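Local coordinates for protein histone-lysine N-methyltransferase, H3 lysine-9 specific SUVH4 (Arabidopsis thaliana, PDB 4QEO) that transfers methyl groups from S-adenosyl-L-methionine to a lysine of the histone H3 tail and binds methylated DNA, coupling DNA methylation to epigenetic transcriptional repression, at residues P10-V14 with P61-H67; C17-F21 with A73-V78; L20-Y25 with G40-M44; R68-E74 with D490-P494. All coordinates share one frame; numbering follows the deposited sequence.

Contact 1 (P10-V14 with P61-H67); sequences PHLKV and PGIDVGH
NE2 of H11 sits between both carboxylate oxygens of D64, 2.8 Å from OD1 and 2.9 Å from OD2, in a forked pair of weak hydrogen bonds. The carboxylate carbon lies in the plane of the imidazole, beyond its edge, while the two planes are turned 52° apart. ND1, on the other flank of the ring, is bonded to E9, so acidic groups hold both nitrogens and fix the rotation of the imidazole. The start of helix 10-30 thus packs on an SRA-domain loop that leads, through a type II turn from D64 to H67, into strand 68-69. CA of G62 stands over one ring face, 3.8 Å from the centroid, as a CH-pi contact. Glycine is required there: a CB would run into the O of P10, and the backbone angles of G62 themselves call for it. V14 turns CG2 back beside its own N and lays it 3.5 Å from the O of G62, with CG1 of I63 also in contact. P10 and P61 meet CB to CB at 3.7 Å. Were H11 replaced by an alanine, the D64 carboxylate would probably lose its partner and G62 its cover. With acidic groups at both nitrogens, the imidazole is likely to be drawn toward its protonated, cationic form.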
# COMPACT_ATOMS: atom_id res chain seq x y z
N PRO A 10 -8.08 6.30 -14.41
CA PRO A 10 -6.61 6.23 -14.29
C PRO A 10 -6.05 5.89 -12.90
O PRO A 10 -5.08 5.13 -12.83
CB PRO A 10 -6.15 7.62 -14.76
CG PRO A 10 -7.19 8.03 -15.73
CD PRO A 10 -8.51 7.48 -15.19
N HIS A 11 -6.61 6.44 -11.83
CA HIS A 11 -6.14 6.10 -10.50
C HIS A 11 -6.29 4.60 -10.22
O HIS A 11 -5.41 3.97 -9.62
CB HIS A 11 -6.86 6.92 -9.42
CG HIS A 11 -6.56 8.38 -9.50
ND1 HIS A 11 -7.15 9.21 -10.43
CD2 HIS A 11 -5.72 9.16 -8.78
CE1 HIS A 11 -6.68 10.44 -10.28
NE2 HIS A 11 -5.81 10.43 -9.29
N LEU A 12 -7.39 4.02 -10.67
CA LEU A 12 -7.58 2.59 -10.46
C LEU A 12 -6.62 1.76 -11.33
O LEU A 12 -6.15 0.70 -10.91
CB LEU A 12 -9.03 2.19 -10.70
CG LEU A 12 -9.93 2.20 -9.46
CD1 LEU A 12 -9.18 2.61 -8.18
CD2 LEU A 12 -11.17 3.07 -9.67
N LYS A 13 -6.34 2.23 -12.53
CA LYS A 13 -5.36 1.55 -13.39
C LYS A 13 -3.97 1.54 -12.77
O LYS A 13 -3.25 0.52 -12.84
CB LYS A 13 -5.31 2.18 -14.78
CG LYS A 13 -6.60 1.98 -15.57
CD LYS A 13 -6.60 2.80 -16.84
CE LYS A 13 -5.49 2.37 -17.79
NZ LYS A 13 -5.46 3.21 -19.02
N VAL A 14 -3.59 2.68 -12.18
CA VAL A 14 -2.34 2.79 -11.44
C VAL A 14 -2.35 1.80 -10.27
O VAL A 14 -1.42 1.00 -10.11
CB VAL A 14 -2.08 4.24 -10.92
CG1 VAL A 14 -0.90 4.26 -9.95
CG2 VAL A 14 -1.81 5.21 -12.12
N PRO A 61 -1.63 10.40 -16.00
CA PRO A 61 -2.98 10.23 -15.44
C PRO A 61 -2.97 9.18 -14.34
O PRO A 61 -2.39 8.09 -14.49
CB PRO A 61 -3.80 9.75 -16.65
CG PRO A 61 -3.07 10.37 -17.84
CD PRO A 61 -1.61 10.28 -17.47
N GLY A 62 -3.56 9.54 -13.21
CA GLY A 62 -3.68 8.62 -12.09
C GLY A 62 -2.50 8.69 -11.14
O GLY A 62 -2.51 8.04 -10.10
N ILE A 63 -1.48 9.47 -11.49
CA ILE A 63 -0.37 9.72 -10.56
C ILE A 63 -0.37 11.18 -10.18
O ILE A 63 0.13 12.04 -10.93
CB ILE A 63 0.99 9.31 -11.16
CG1 ILE A 63 0.96 7.82 -11.52
CG2 ILE A 63 2.13 9.62 -10.17
CD1 ILE A 63 2.23 7.29 -12.16
N ASP A 64 -0.97 11.46 -9.03
CA ASP A 64 -1.17 12.83 -8.59
C ASP A 64 0.10 13.34 -7.95
O ASP A 64 0.91 12.57 -7.44
CB ASP A 64 -2.29 12.92 -7.55
CG ASP A 64 -3.63 12.42 -8.06
OD1 ASP A 64 -3.94 12.57 -9.26
OD2 ASP A 64 -4.39 11.90 -7.22
N VAL A 65 0.26 14.65 -7.97
CA VAL A 65 1.31 15.28 -7.19
C VAL A 65 1.16 14.87 -5.73
O VAL A 65 0.06 14.92 -5.15
CB VAL A 65 1.28 16.81 -7.35
CG1 VAL A 65 2.35 17.47 -6.48
CG2 VAL A 65 1.48 17.19 -8.81
N GLY A 66 2.27 14.45 -5.14
CA GLY A 66 2.27 13.87 -3.80
C GLY A 66 2.31 12.35 -3.77
O GLY A 66 2.49 11.74 -2.71
N HIS A 67 2.12 11.72 -4.93
CA HIS A 67 2.12 10.26 -4.96
C HIS A 67 3.37 9.65 -4.30
O HIS A 67 4.48 10.04 -4.62
CB HIS A 67 2.04 9.75 -6.39
CG HIS A 67 1.77 8.29 -6.48
ND1 HIS A 67 0.50 7.77 -6.58
CD2 HIS A 67 2.61 7.22 -6.42
CE1 HIS A 67 0.56 6.45 -6.60
NE2 HIS A 67 1.83 6.09 -6.49

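Contact 2 (C17-F21 with A73-V78); sequences CLRLF and AEMCAV
F21 reaches from helix 10-30 across helix 72-78, and its atoms can be followed outward one by one. CB rests 3.8 Å from CB of A77, and CG and CD1 keep close to the same methyl. On the other flank, CE2 comes within 3.7 Å of CG of E74, and at the far end CZ meets CB of A73, also at 3.7 Å. With CG anti to the backbone N (chi1 169°), the ring is laid back along helix 72-78, from A77 toward A73, and it lies there because these two alanines, one turn apart, are too small to hold it off. One turn earlier on helix 10-30, L18 sends CD2 against CG1 of V78 at 3.5 Å, tighter than ordinary van der Waals contact, while SG of C17 lies 3.4 Å from the O of A77, a buried carbonyl with no polar partner. E74 brings a charge to this apolar surface. Its OE1 accepts from a water at 2.6 Å that also donates to the O of L18, bridging the helices, and its OE2 accepts from the backbone N of F70. The short helical segments approach to 9.5 Å and cross at 124°. Helix 36-46 packs on the same side chains, with V41 against F21 and M44 against C17, while F69 of strand 68-69 packs on V78 and ties the helices to the SRA sheet.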
# COMPACT_ATOMS: atom_id res chain seq x y z
N CYS A 17 -1.91 -1.74 -11.46
CA CYS A 17 -0.56 -1.99 -11.93
C CYS A 17 0.40 -2.21 -10.76
O CYS A 17 1.22 -3.14 -10.78
CB CYS A 17 -0.06 -0.85 -12.84
SG CYS A 17 1.69 -0.96 -13.33
N LEU A 18 0.29 -1.35 -9.75
CA LEU A 18 1.08 -1.47 -8.53
C LEU A 18 0.78 -2.77 -7.75
O LEU A 18 1.68 -3.36 -7.16
CB LEU A 18 0.83 -0.26 -7.63
CG LEU A 18 1.37 1.07 -8.22
CD1 LEU A 18 1.02 2.25 -7.33
CD2 LEU A 18 2.86 0.98 -8.39
N ARG A 19 -0.48 -3.21 -7.75
CA ARG A 19 -0.80 -4.50 -7.10
C ARG A 19 -0.15 -5.66 -7.85
O ARG A 19 0.39 -6.59 -7.24
CB ARG A 19 -2.32 -4.73 -6.96
CG ARG A 19 -3.01 -3.72 -6.06
CD ARG A 19 -4.52 -3.90 -6.03
NE ARG A 19 -5.13 -3.02 -5.04
CZ ARG A 19 -6.44 -2.93 -4.82
NH1 ARG A 19 -7.28 -3.69 -5.51
NH2 ARG A 19 -6.90 -2.10 -3.89
N LEU A 20 -0.20 -5.60 -9.18
CA LEU A 20 0.44 -6.62 -9.99
C LEU A 20 1.96 -6.68 -9.71
O LEU A 20 2.54 -7.76 -9.55
CB LEU A 20 0.20 -6.35 -11.48
CG LEU A 20 0.01 -7.55 -12.42
CD1 LEU A 20 0.12 -7.08 -13.86
CD2 LEU A 20 0.98 -8.70 -12.15
N PHE A 21 2.60 -5.51 -9.68
CA PHE A 21 4.02 -5.47 -9.35
C PHE A 21 4.30 -6.03 -7.95
O PHE A 21 5.27 -6.76 -7.76
CB PHE A 21 4.61 -4.06 -9.45
CG PHE A 21 5.98 -3.95 -8.87
CD1 PHE A 21 7.07 -4.51 -9.53
CD2 PHE A 21 6.20 -3.32 -7.65
CE1 PHE A 21 8.35 -4.43 -8.99
CE2 PHE A 21 7.48 -3.24 -7.10
CZ PHE A 21 8.55 -3.79 -7.77
N ALA A 73 11.95 0.67 -8.21
CA ALA A 73 11.33 -0.37 -9.03
C ALA A 73 9.85 -0.11 -9.31
O ALA A 73 9.39 -0.34 -10.42
CB ALA A 73 11.53 -1.77 -8.39
N GLU A 74 9.10 0.34 -8.30
CA GLU A 74 7.67 0.63 -8.49
C GLU A 74 7.46 1.67 -9.59
O GLU A 74 6.55 1.55 -10.44
CB GLU A 74 7.07 1.19 -7.20
CG GLU A 74 6.38 0.21 -6.32
CD GLU A 74 5.38 0.88 -5.39
OE1 GLU A 74 4.50 0.17 -4.85
OE2 GLU A 74 5.45 2.11 -5.21
N MET A 75 8.32 2.69 -9.57
CA MET A 75 8.32 3.73 -10.60
C MET A 75 8.58 3.15 -11.98
O MET A 75 7.93 3.54 -12.96
CB MET A 75 9.33 4.85 -10.28
CG MET A 75 8.95 5.60 -9.03
SD MET A 75 9.93 7.08 -8.74
CE MET A 75 11.21 6.35 -7.80
N CYS A 76 9.52 2.21 -12.06
CA CYS A 76 9.68 1.49 -13.33
C CYS A 76 8.42 0.72 -13.74
O CYS A 76 8.03 0.72 -14.91
CB CYS A 76 10.86 0.51 -13.27
SG CYS A 76 12.45 1.28 -12.90
N ALA A 77 7.80 0.05 -12.77
CA ALA A 77 6.65 -0.82 -13.06
C ALA A 77 5.49 -0.02 -13.64
O ALA A 77 4.79 -0.49 -14.52
CB ALA A 77 6.22 -1.61 -11.81
N VAL A 78 5.29 1.22 -13.17
CA VAL A 78 4.23 2.03 -13.78
C VAL A 78 4.64 2.76 -15.07
O VAL A 78 3.79 3.19 -15.86
CB VAL A 78 3.61 3.02 -12.78
CG1 VAL A 78 3.01 2.26 -11.62
CG2 VAL A 78 4.63 3.96 -12.28
O HOH W 1 3.66 -2.23 -5.56

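Contact 3 (L20-Y25 with G40-M44); sequences LFNKQY and GVTEM. With nucleotides of chain C.
Helix segments 20-25 and 40-44 cross at 124° with axes 8.5 Å apart, and their backbones come nearest at Y25 and G40, whose CA atoms are 4.6 Å apart. The long helix 10-30 here packs across helix 36-46, which precedes strand 68-69 of the SRA domain. Glycine allows this approach, since a CB on G40 would strike CE1 of F21. That ring presents its edge to helix 36-46, with the N of V41 lying in the ring plane 3.7 Å from CE1 and CG2 of V41 beside the same atom. M44, bent at both chi2 (-78°) and chi3, curls its thioether back so that SD lies 3.8 Å from the N of F21 and 4.1 Å from CD1 of L20; the flexible methionine chain can bend to lay its sulfur against the helix backbone. Farther out, Q24 folds at chi2 (-71°) and brings OE1 to 3.6 Å from CG of E43. Its closest contacts are with CB and CG of E43, whose OE2 forms a salt bridge to K46. Helix 36-46 faces the DNA through T42, whose OG1 approaches OP1 of DG9 of chain C to 2.7 Å. The helices are therefore joined by van der Waals contact alone, leaving polar groups for the margin and the DNA backbone.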
# COMPACT_ATOMS: atom_id res chain seq x y z
N LEU A 20 -0.20 -5.60 -9.18
CA LEU A 20 0.44 -6.62 -9.99
C LEU A 20 1.96 -6.68 -9.71
O LEU A 20 2.54 -7.76 -9.55
CB LEU A 20 0.20 -6.35 -11.48
CG LEU A 20 0.01 -7.55 -12.42
CD1 LEU A 20 0.12 -7.08 -13.86
CD2 LEU A 20 0.98 -8.70 -12.15
N PHE A 21 2.60 -5.51 -9.68
CA PHE A 21 4.02 -5.47 -9.35
C PHE A 21 4.30 -6.03 -7.95
O PHE A 21 5.27 -6.76 -7.76
CB PHE A 21 4.61 -4.06 -9.45
CG PHE A 21 5.98 -3.95 -8.87
CD1 PHE A 21 7.07 -4.51 -9.53
CD2 PHE A 21 6.20 -3.32 -7.65
CE1 PHE A 21 8.35 -4.43 -8.99
CE2 PHE A 21 7.48 -3.24 -7.10
CZ PHE A 21 8.55 -3.79 -7.77
N ASN A 22 3.48 -5.67 -6.96
CA ASN A 22 3.66 -6.22 -5.62
C ASN A 22 3.60 -7.74 -5.63
O ASN A 22 4.37 -8.42 -4.93
CB ASN A 22 2.60 -5.70 -4.65
CG ASN A 22 2.78 -6.26 -3.25
OD1 ASN A 22 3.71 -5.87 -2.53
ND2 ASN A 22 1.90 -7.17 -2.85
N LYS A 23 2.68 -8.27 -6.42
CA LYS A 23 2.54 -9.72 -6.50
C LYS A 23 3.81 -10.34 -7.07
O LYS A 23 4.36 -11.30 -6.49
CB LYS A 23 1.31 -10.10 -7.34
CG LYS A 23 1.09 -11.61 -7.51
CD LYS A 23 -0.08 -11.83 -8.46
CE LYS A 23 0.15 -12.99 -9.40
NZ LYS A 23 -0.47 -14.22 -8.87
N GLN A 24 4.29 -9.80 -8.19
CA GLN A 24 5.52 -10.34 -8.78
C GLN A 24 6.73 -10.22 -7.84
O GLN A 24 7.53 -11.15 -7.71
CB GLN A 24 5.81 -9.65 -10.12
CG GLN A 24 4.76 -9.90 -11.17
CD GLN A 24 4.78 -11.34 -11.69
OE1 GLN A 24 5.64 -12.14 -11.31
NE2 GLN A 24 3.85 -11.65 -12.57
N TYR A 25 6.85 -9.07 -7.20
CA TYR A 25 7.90 -8.84 -6.22
C TYR A 25 7.89 -9.89 -5.12
O TYR A 25 8.92 -10.49 -4.83
CB TYR A 25 7.73 -7.46 -5.60
CG TYR A 25 8.56 -7.18 -4.38
CD1 TYR A 25 9.94 -7.15 -4.44
CD2 TYR A 25 7.95 -6.88 -3.16
CE1 TYR A 25 10.71 -6.84 -3.32
CE2 TYR A 25 8.70 -6.57 -2.03
CZ TYR A 25 10.07 -6.57 -2.12
OH TYR A 25 10.81 -6.26 -0.99
N GLY A 40 10.94 -8.32 -10.24
CA GLY A 40 9.51 -8.04 -10.40
C GLY A 40 9.24 -7.18 -11.62
O GLY A 40 8.27 -7.42 -12.38
N VAL A 41 10.09 -6.18 -11.81
CA VAL A 41 9.96 -5.29 -12.95
C VAL A 41 10.20 -6.07 -14.23
O VAL A 41 9.44 -5.95 -15.19
CB VAL A 41 10.96 -4.09 -12.90
CG1 VAL A 41 10.87 -3.29 -14.18
CG2 VAL A 41 10.70 -3.21 -11.68
N THR A 42 11.25 -6.88 -14.24
CA THR A 42 11.51 -7.74 -15.38
C THR A 42 10.29 -8.61 -15.75
O THR A 42 9.93 -8.72 -16.93
CB THR A 42 12.72 -8.64 -15.13
OG1 THR A 42 13.83 -7.83 -14.73
CG2 THR A 42 13.07 -9.43 -16.39
N GLU A 43 9.64 -9.18 -14.74
CA GLU A 43 8.39 -9.91 -14.98
C GLU A 43 7.32 -9.02 -15.62
O GLU A 43 6.63 -9.45 -16.55
CB GLU A 43 7.83 -10.52 -13.68
CG GLU A 43 8.70 -11.57 -13.05
CD GLU A 43 8.96 -12.74 -13.98
OE1 GLU A 43 8.00 -13.35 -14.50
OE2 GLU A 43 10.15 -13.03 -14.20
N MET A 44 7.21 -7.78 -15.15
CA MET A 44 6.21 -6.85 -15.69
C MET A 44 6.50 -6.54 -17.16
O MET A 44 5.59 -6.43 -17.97
CB MET A 44 6.18 -5.55 -14.88
CG MET A 44 5.78 -5.72 -13.40
SD MET A 44 4.02 -5.93 -13.16
CE MET A 44 3.45 -4.26 -13.53
P DG C 9 15.59 -5.68 -17.48
OP1 DG C 9 14.72 -5.84 -16.36
OP2 DG C 9 15.69 -6.75 -18.43
O5' DG C 9 15.13 -4.41 -18.31
C5' DG C 9 15.11 -3.10 -17.71
C4' DG C 9 15.82 -2.09 -18.58
O4' DG C 9 17.24 -2.13 -18.33
C3' DG C 9 15.66 -2.33 -20.08
O3' DG C 9 15.26 -1.12 -20.71
C2' DG C 9 17.01 -2.86 -20.51
C1' DG C 9 17.92 -2.11 -19.57
N9 DG C 9 19.27 -2.63 -19.35
C8 DG C 9 19.69 -3.93 -19.37
N7 DG C 9 20.96 -4.06 -19.10
C5 DG C 9 21.40 -2.76 -18.89
C6 DG C 9 22.69 -2.27 -18.58
O6 DG C 9 23.72 -2.90 -18.39
N1 DG C 9 22.69 -0.89 -18.48
C2 DG C 9 21.60 -0.08 -18.65
N2 DG C 9 21.80 1.23 -18.49
N3 DG C 9 20.39 -0.53 -18.94
C4 DG C 9 20.37 -1.87 -19.05

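Contact 4 (R68-E74 with D490-P494); sequences RFFSRAE and DNISP. With nucleotides of chain B.
CB of N491 presses onto one face of the F70 ring, only 3.4 Å from the centroid and 17° off the ring normal, a close CH-pi contact. It joins the SRA domain, which contains R68 to E74, to the SET domain, which contains N491, across more than four hundred residues of chain. CB is set toward the ring rim, nearest CE1, and the amide plane is tilted 41° from the ring; CB, not the amide, makes the close approach. Beyond it, ND2 of N491 reaches OE1 of E74 in a weak hydrogen bond, while OD1 accepts from the N of A377; asparagine can thus serve an acceptor and a donor at once. The ring of Y374 meets F70 at a steep angle. With a serine at F70, CB of N491 is likely to lose the ring it packs on, and a gap would open between the domains. Nearby, CD of R68 comes to 3.3 Å from OG of S493, and its NH1 passes close by but is not hydrogen-bonded to that oxygen. S71 is the N-cap of helix 72-78: its OG, set between its own N and carbonyl carbon, accepts from the N of E74 at 2.9 Å. The start of this helix also faces DNA. NH1 of R72 donates to OP1 of DA8 of chain B, which lies in the guanidinium plane, and the backbone N of R72 makes a nearly straight bond, 3.0 Å and 174°, to OP1 of DT9 of chain B.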
# COMPACT_ATOMS: atom_id res chain seq x y z
N ARG A 68 3.17 8.71 -3.38
CA ARG A 68 4.30 8.04 -2.74
C ARG A 68 4.63 6.70 -3.38
O ARG A 68 3.79 5.81 -3.45
CB ARG A 68 4.01 7.82 -1.26
CG ARG A 68 4.00 9.07 -0.42
CD ARG A 68 4.35 8.71 1.00
NE ARG A 68 4.64 9.88 1.83
CZ ARG A 68 3.76 10.43 2.66
NH1 ARG A 68 2.54 9.93 2.77
NH2 ARG A 68 4.11 11.48 3.38
N PHE A 69 5.87 6.56 -3.83
CA PHE A 69 6.37 5.30 -4.36
C PHE A 69 7.22 4.66 -3.29
O PHE A 69 7.91 5.36 -2.55
CB PHE A 69 7.21 5.53 -5.63
CG PHE A 69 6.42 5.99 -6.82
CD1 PHE A 69 5.63 5.11 -7.55
CD2 PHE A 69 6.49 7.31 -7.23
CE1 PHE A 69 4.92 5.54 -8.66
CE2 PHE A 69 5.79 7.77 -8.34
CZ PHE A 69 5.00 6.89 -9.06
N PHE A 70 7.19 3.33 -3.19
CA PHE A 70 7.90 2.64 -2.11
C PHE A 70 9.24 2.05 -2.55
O PHE A 70 9.97 1.47 -1.75
CB PHE A 70 6.97 1.60 -1.44
CG PHE A 70 5.82 2.25 -0.69
CD1 PHE A 70 4.75 2.78 -1.39
CD2 PHE A 70 5.85 2.37 0.68
CE1 PHE A 70 3.72 3.40 -0.72
CE2 PHE A 70 4.81 2.98 1.34
CZ PHE A 70 3.74 3.50 0.64
N SER A 71 9.57 2.25 -3.83
CA SER A 71 10.84 1.78 -4.38
C SER A 71 11.09 2.42 -5.76
O SER A 71 10.14 2.89 -6.38
CB SER A 71 10.82 0.25 -4.52
OG SER A 71 9.97 -0.14 -5.58
N ARG A 72 12.34 2.45 -6.21
CA ARG A 72 12.64 2.90 -7.58
C ARG A 72 11.95 1.95 -8.57
O ARG A 72 11.37 2.37 -9.60
CB ARG A 72 14.17 2.96 -7.84
CG ARG A 72 14.93 4.11 -7.12
CD ARG A 72 14.57 5.52 -7.73
NE ARG A 72 14.80 5.46 -9.17
CZ ARG A 72 15.88 5.93 -9.78
NH1 ARG A 72 16.82 6.58 -9.09
NH2 ARG A 72 16.01 5.77 -11.09
N ALA A 73 11.95 0.67 -8.21
CA ALA A 73 11.33 -0.37 -9.03
C ALA A 73 9.85 -0.11 -9.31
O ALA A 73 9.39 -0.34 -10.42
CB ALA A 73 11.53 -1.77 -8.39
N GLU A 74 9.10 0.34 -8.30
CA GLU A 74 7.67 0.63 -8.49
C GLU A 74 7.46 1.67 -9.59
O GLU A 74 6.55 1.55 -10.44
CB GLU A 74 7.07 1.19 -7.20
CG GLU A 74 6.38 0.21 -6.32
CD GLU A 74 5.38 0.88 -5.39
OE1 GLU A 74 4.50 0.17 -4.85
OE2 GLU A 74 5.45 2.11 -5.21
N ASP A 490 -2.73 -2.65 -0.68
CA ASP A 490 -1.80 -1.71 -1.27
C ASP A 490 -0.79 -1.33 -0.22
O ASP A 490 -1.00 -1.56 0.97
CB ASP A 490 -2.54 -0.45 -1.71
CG ASP A 490 -3.69 -0.75 -2.65
OD1 ASP A 490 -3.43 -1.28 -3.75
OD2 ASP A 490 -4.84 -0.45 -2.29
N ASN A 491 0.32 -0.74 -0.66
CA ASN A 491 1.19 -0.04 0.27
C ASN A 491 0.46 1.20 0.79
O ASN A 491 0.01 2.05 0.02
CB ASN A 491 2.51 0.33 -0.42
CG ASN A 491 3.32 -0.90 -0.81
OD1 ASN A 491 3.48 -1.81 -0.01
ND2 ASN A 491 3.81 -0.93 -2.05
N ILE A 492 0.34 1.31 2.11
CA ILE A 492 -0.45 2.37 2.73
C ILE A 492 0.48 3.34 3.46
O ILE A 492 1.39 2.92 4.17
CB ILE A 492 -1.51 1.76 3.69
CG1 ILE A 492 -2.42 0.80 2.90
CG2 ILE A 492 -2.31 2.84 4.39
CD1 ILE A 492 -3.33 -0.07 3.75
N SER A 493 0.26 4.64 3.25
CA SER A 493 1.07 5.66 3.90
C SER A 493 0.44 6.08 5.23
O SER A 493 -0.76 5.89 5.42
CB SER A 493 1.21 6.90 3.00
OG SER A 493 1.96 6.62 1.83
N PRO A 494 1.23 6.66 6.14
CA PRO A 494 0.70 7.17 7.41
C PRO A 494 -0.47 8.16 7.22
O PRO A 494 -0.45 8.94 6.28
CB PRO A 494 1.91 7.89 8.01
CG PRO A 494 3.08 7.14 7.48
CD PRO A 494 2.70 6.76 6.08
P DA B 8 18.90 6.64 -5.97
OP1 DA B 8 17.75 7.41 -6.32
OP2 DA B 8 19.11 6.30 -4.61
O5' DA B 8 18.67 5.31 -6.80
C5' DA B 8 19.44 4.16 -6.51
C4' DA B 8 18.53 2.96 -6.40
O4' DA B 8 19.30 1.78 -6.68
C3' DA B 8 17.97 2.74 -5.01
O3' DA B 8 16.74 2.02 -5.10
C2' DA B 8 19.10 2.00 -4.32
C1' DA B 8 19.80 1.26 -5.46
N9 DA B 8 21.25 1.36 -5.51
C8 DA B 8 22.06 2.41 -5.16
N7 DA B 8 23.33 2.19 -5.38
C5 DA B 8 23.36 0.92 -5.92
C6 DA B 8 24.42 0.11 -6.36
N6 DA B 8 25.70 0.48 -6.35
N1 DA B 8 24.11 -1.11 -6.85
C2 DA B 8 22.83 -1.48 -6.87
N3 DA B 8 21.75 -0.81 -6.49
C4 DA B 8 22.09 0.40 -6.01
P DT B 9 15.76 1.76 -3.94
OP1 DT B 9 14.50 1.41 -4.47
OP2 DT B 9 15.88 2.83 -3.00
O5' DT B 9 16.39 0.46 -3.28
C5' DT B 9 16.30 -0.81 -3.93
C4' DT B 9 17.21 -1.82 -3.28
O4' DT B 9 18.57 -1.54 -3.59
C3' DT B 9 17.16 -1.91 -1.75
O3' DT B 9 16.30 -2.97 -1.37
C2' DT B 9 18.59 -2.20 -1.35
C1' DT B 9 19.36 -2.22 -2.65
N1 DT B 9 20.66 -1.54 -2.62
C2 DT B 9 21.76 -2.22 -3.07
O2 DT B 9 21.73 -3.38 -3.44
N3 DT B 9 22.92 -1.50 -3.06
C4 DT B 9 23.07 -0.18 -2.68
O4 DT B 9 24.17 0.34 -2.74
C5 DT B 9 21.87 0.47 -2.24
C7 DT B 9 21.94 1.89 -1.78
C6 DT B 9 20.73 -0.23 -2.25

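Helix 10-30 runs through contacts 1, 2 and 3, meeting in turn the loop 61-67, helix 72-78 and helix 36-46. Contact 2 is the most buried and is mainly apolar, apart from one bridging water; contact 3 shares F21 with it, which wedges between both helices, but opens to polar side chains farther out. Contact 1, near the start of the helix, is partly buried and carries a weak imidazole-carboxylate pair. Contact 4 is also partly buried and alone reaches the SET domain directly; E74 links it to contact 2, as does the R19-D490 salt bridge. Contact 3 touches one DNA phosphate and contact 4 two, on different strands.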